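Local coordinates for protein luciferase-like enzymeAMP-CoA-ligase (Zophobas atratus, PDB 4W8O) that probably activates carboxylic acids with ATP as an AMP-forming CoA-ligase, related to luciferases but from a nonluminescent mealworm, at residues A[85-88]-A[89-93]. Sequence-based numbering, arbitrary orientation.
Sequences IPLI and ASSYL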
ATOM      1  N   ILE A  85     -11.376  -5.680  -7.751  1.00 30.20           N
ATOM      2  CA  ILE A  85     -11.555  -6.469  -8.990  1.00 30.04           C
ATOM      3  C   ILE A  85     -11.317  -5.644 -10.261  1.00 29.12           C
ATOM      4  O   ILE A  85     -10.563  -6.073 -11.137  1.00 28.65           O
ATOM      5  CB  ILE A  85     -12.947  -7.155  -9.054  1.00 30.72           C
ATOM      6  CG1 ILE A  85     -13.157  -8.090  -7.855  1.00 31.54           C
ATOM      7  CG2 ILE A  85     -13.116  -7.924 -10.358  1.00 30.94           C
ATOM      8  CD1 ILE A  85     -12.065  -9.125  -7.650  1.00 31.91           C
ATOM      9  N   PRO A  86     -11.954  -4.457 -10.369  1.00 29.02           N
ATOM     10  CA  PRO A  86     -11.726  -3.630 -11.554  1.00 28.12           C
ATOM     11  C   PRO A  86     -10.349  -2.947 -11.594  1.00 27.46           C
ATOM     12  O   PRO A  86      -9.894  -2.543 -12.668  1.00 26.28           O
ATOM     13  CB  PRO A  86     -12.868  -2.603 -11.506  1.00 28.81           C
ATOM     14  CG  PRO A  86     -13.339  -2.582 -10.095  1.00 29.59           C
ATOM     15  CD  PRO A  86     -12.942  -3.868  -9.443  1.00 29.14           C
ATOM     16  N   LEU A  87      -9.700  -2.819 -10.440  1.00 27.14           N
ATOM     17  CA  LEU A  87      -8.316  -2.354 -10.375  1.00 26.89           C
ATOM     18  C   LEU A  87      -7.376  -3.391 -10.993  1.00 26.73           C
ATOM     19  O   LEU A  87      -6.520  -3.058 -11.830  1.00 26.68           O
ATOM     20  CB  LEU A  87      -7.928  -2.063  -8.920  1.00 27.00           C
ATOM     21  CG  LEU A  87      -6.540  -1.455  -8.716  1.00 27.30           C
ATOM     22  CD1 LEU A  87      -6.569  -0.418  -7.601  1.00 27.68           C
ATOM     23  CD2 LEU A  87      -5.488  -2.508  -8.420  1.00 27.81           C
ATOM     24  N   ILE A  88      -7.548  -4.644 -10.575  1.00 27.20           N
ATOM     25  CA  ILE A  88      -6.796  -5.781 -11.118  1.00 27.54           C
ATOM     26  C   ILE A  88      -7.036  -5.887 -12.616  1.00 27.51           C
ATOM     27  O   ILE A  88      -6.098  -6.065 -13.393  1.00 26.84           O
ATOM     28  CB  ILE A  88      -7.228  -7.103 -10.434  1.00 28.33           C
ATOM     29  CG1 ILE A  88      -6.756  -7.132  -8.975  1.00 28.15           C
ATOM     30  CG2 ILE A  88      -6.689  -8.317 -11.178  1.00 28.74           C
ATOM     31  CD1 ILE A  88      -7.563  -8.062  -8.094  1.00 28.98           C
ATOM     32  N   ALA A  89      -8.309  -5.781 -13.006  1.00 27.84           N
ATOM     33  CA  ALA A  89      -8.718  -5.844 -14.406  1.00 27.91           C
ATOM     34  C   ALA A  89      -8.046  -4.747 -15.236  1.00 27.63           C
ATOM     35  O   ALA A  89      -7.493  -5.011 -16.315  1.00 27.92           O
ATOM     36  CB  ALA A  89     -10.237  -5.730 -14.500  1.00 28.59           C
ATOM     37  N   SER A  90      -8.086  -3.521 -14.721  1.00 26.83           N
ATOM     38  CA  SER A  90      -7.459  -2.377 -15.381  1.00 26.50           C
ATOM     39  C   SER A  90      -5.951  -2.581 -15.529  1.00 26.83           C
ATOM     40  O   SER A  90      -5.364  -2.249 -16.565  1.00 27.33           O
ATOM     41  CB  SER A  90      -7.739  -1.096 -14.592  1.00 25.89           C
ATOM     42  OG  SER A  90      -9.112  -0.759 -14.645  1.00 26.24           O
ATOM     43  N   SER A  91      -5.329  -3.135 -14.490  1.00 26.63           N
ATOM     44  CA  SER A  91      -3.911  -3.468 -14.532  1.00 27.07           C
ATOM     45  C   SER A  91      -3.578  -4.514 -15.596  1.00 27.08           C
ATOM     46  O   SER A  91      -2.512  -4.447 -16.190  1.00 27.34           O
ATOM     47  CB  SER A  91      -3.426  -3.929 -13.160  1.00 27.40           C
ATOM     48  OG  SER A  91      -3.475  -2.847 -12.246  1.00 28.64           O
ATOM     49  N   TYR A  92      -4.480  -5.465 -15.844  1.00 27.77           N
ATOM     50  CA  TYR A  92      -4.286  -6.447 -16.932  1.00 28.44           C
ATOM     51  C   TYR A  92      -4.107  -5.751 -18.278  1.00 28.29           C
ATOM     52  O   TYR A  92      -3.367  -6.228 -19.137  1.00 28.69           O
ATOM     53  CB  TYR A  92      -5.466  -7.420 -17.070  1.00 29.09           C
ATOM     54  CG  TYR A  92      -5.708  -8.393 -15.932  1.00 30.07           C
ATOM     55  CD1 TYR A  92      -4.706  -8.722 -15.018  1.00 30.49           C
ATOM     56  CD2 TYR A  92      -6.942  -9.039 -15.812  1.00 30.84           C
ATOM     57  CE1 TYR A  92      -4.938  -9.630 -13.997  1.00 31.30           C
ATOM     58  CE2 TYR A  92      -7.185  -9.951 -14.795  1.00 31.55           C
ATOM     59  CZ  TYR A  92      -6.184 -10.242 -13.886  1.00 31.77           C
ATOM     60  OH  TYR A  92      -6.410 -11.144 -12.873  1.00 31.92           O
ATOM     61  N   LEU A  93      -4.793  -4.628 -18.456  1.00 27.52           N
ATOM     62  CA  LEU A  93      -4.718  -3.855 -19.697  1.00 27.57           C
ATOM     63  C   LEU A  93      -3.577  -2.845 -19.710  1.00 27.52           C
ATOM     64  O   LEU A  93      -3.398  -2.120 -20.694  1.00 28.55           O
ATOM     65  CB  LEU A  93      -6.044  -3.141 -19.940  1.00 27.70           C
ATOM     66  CG  LEU A  93      -7.261  -4.062 -19.970  1.00 28.18           C
ATOM     67  CD1 LEU A  93      -8.518  -3.248 -20.209  1.00 28.44           C
ATOM     68  CD2 LEU A  93      -7.107  -5.142 -21.039  1.00 29.46           C
TER
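Ile88 and Tyr92 sit one helical turn apart and run alongside each other from the same flank of the helix. The CG2 methyl of Ile88 rests on the phenol end of the ring, 3.4 Å from Tyr92 CZ. With chi1 of Ile88 at -70°, this branch is anti to the backbone N, which brings it beside the tyrosine. The carbonyl of Ile88 serves the same neighbour twice. Ile88 O accepts a bond from Tyr92 N at 3.0 Å. The same oxygen stands over one face of the ring near its rim, 3.4 Å from Tyr92 CD1. The hydroxyl end of Tyr92 is hydrogen-bonded to Ser55 of helix 48-64, and Phe25 meets the ring edge-to-face. A leucine in place of Tyr92 would probably leave Ser55 without this partner and the Ile88 methyl without its aromatic neighbour.

Ile88 and Tyr92 lie on the short helix 85-92, whose touching residues are all buried. It is the crossover of a beta-alpha-beta unit, joining parallel strands 72-76 and 96-99 within the AMP-binding region.

Ala89 continues the regular helix bonding, its N giving a bond of 2.9 Å to Ile85 O. Ala89 CB lies 3.4 Å from the same oxygen, and the methyl packs on Val58 of helix 48-64. At the next residue, Pro86 O is gripped twice by Ser90. The backbone N donates from above the carbonyl plane, while Ser90 OG donates at 2.8 Å to Pro86 O, tilted only 20° from that plane. With chi1 at -67°, OG turns back along the helix to this carbonyl. Ser90 also packs against Val73 and Val97 of the two strands.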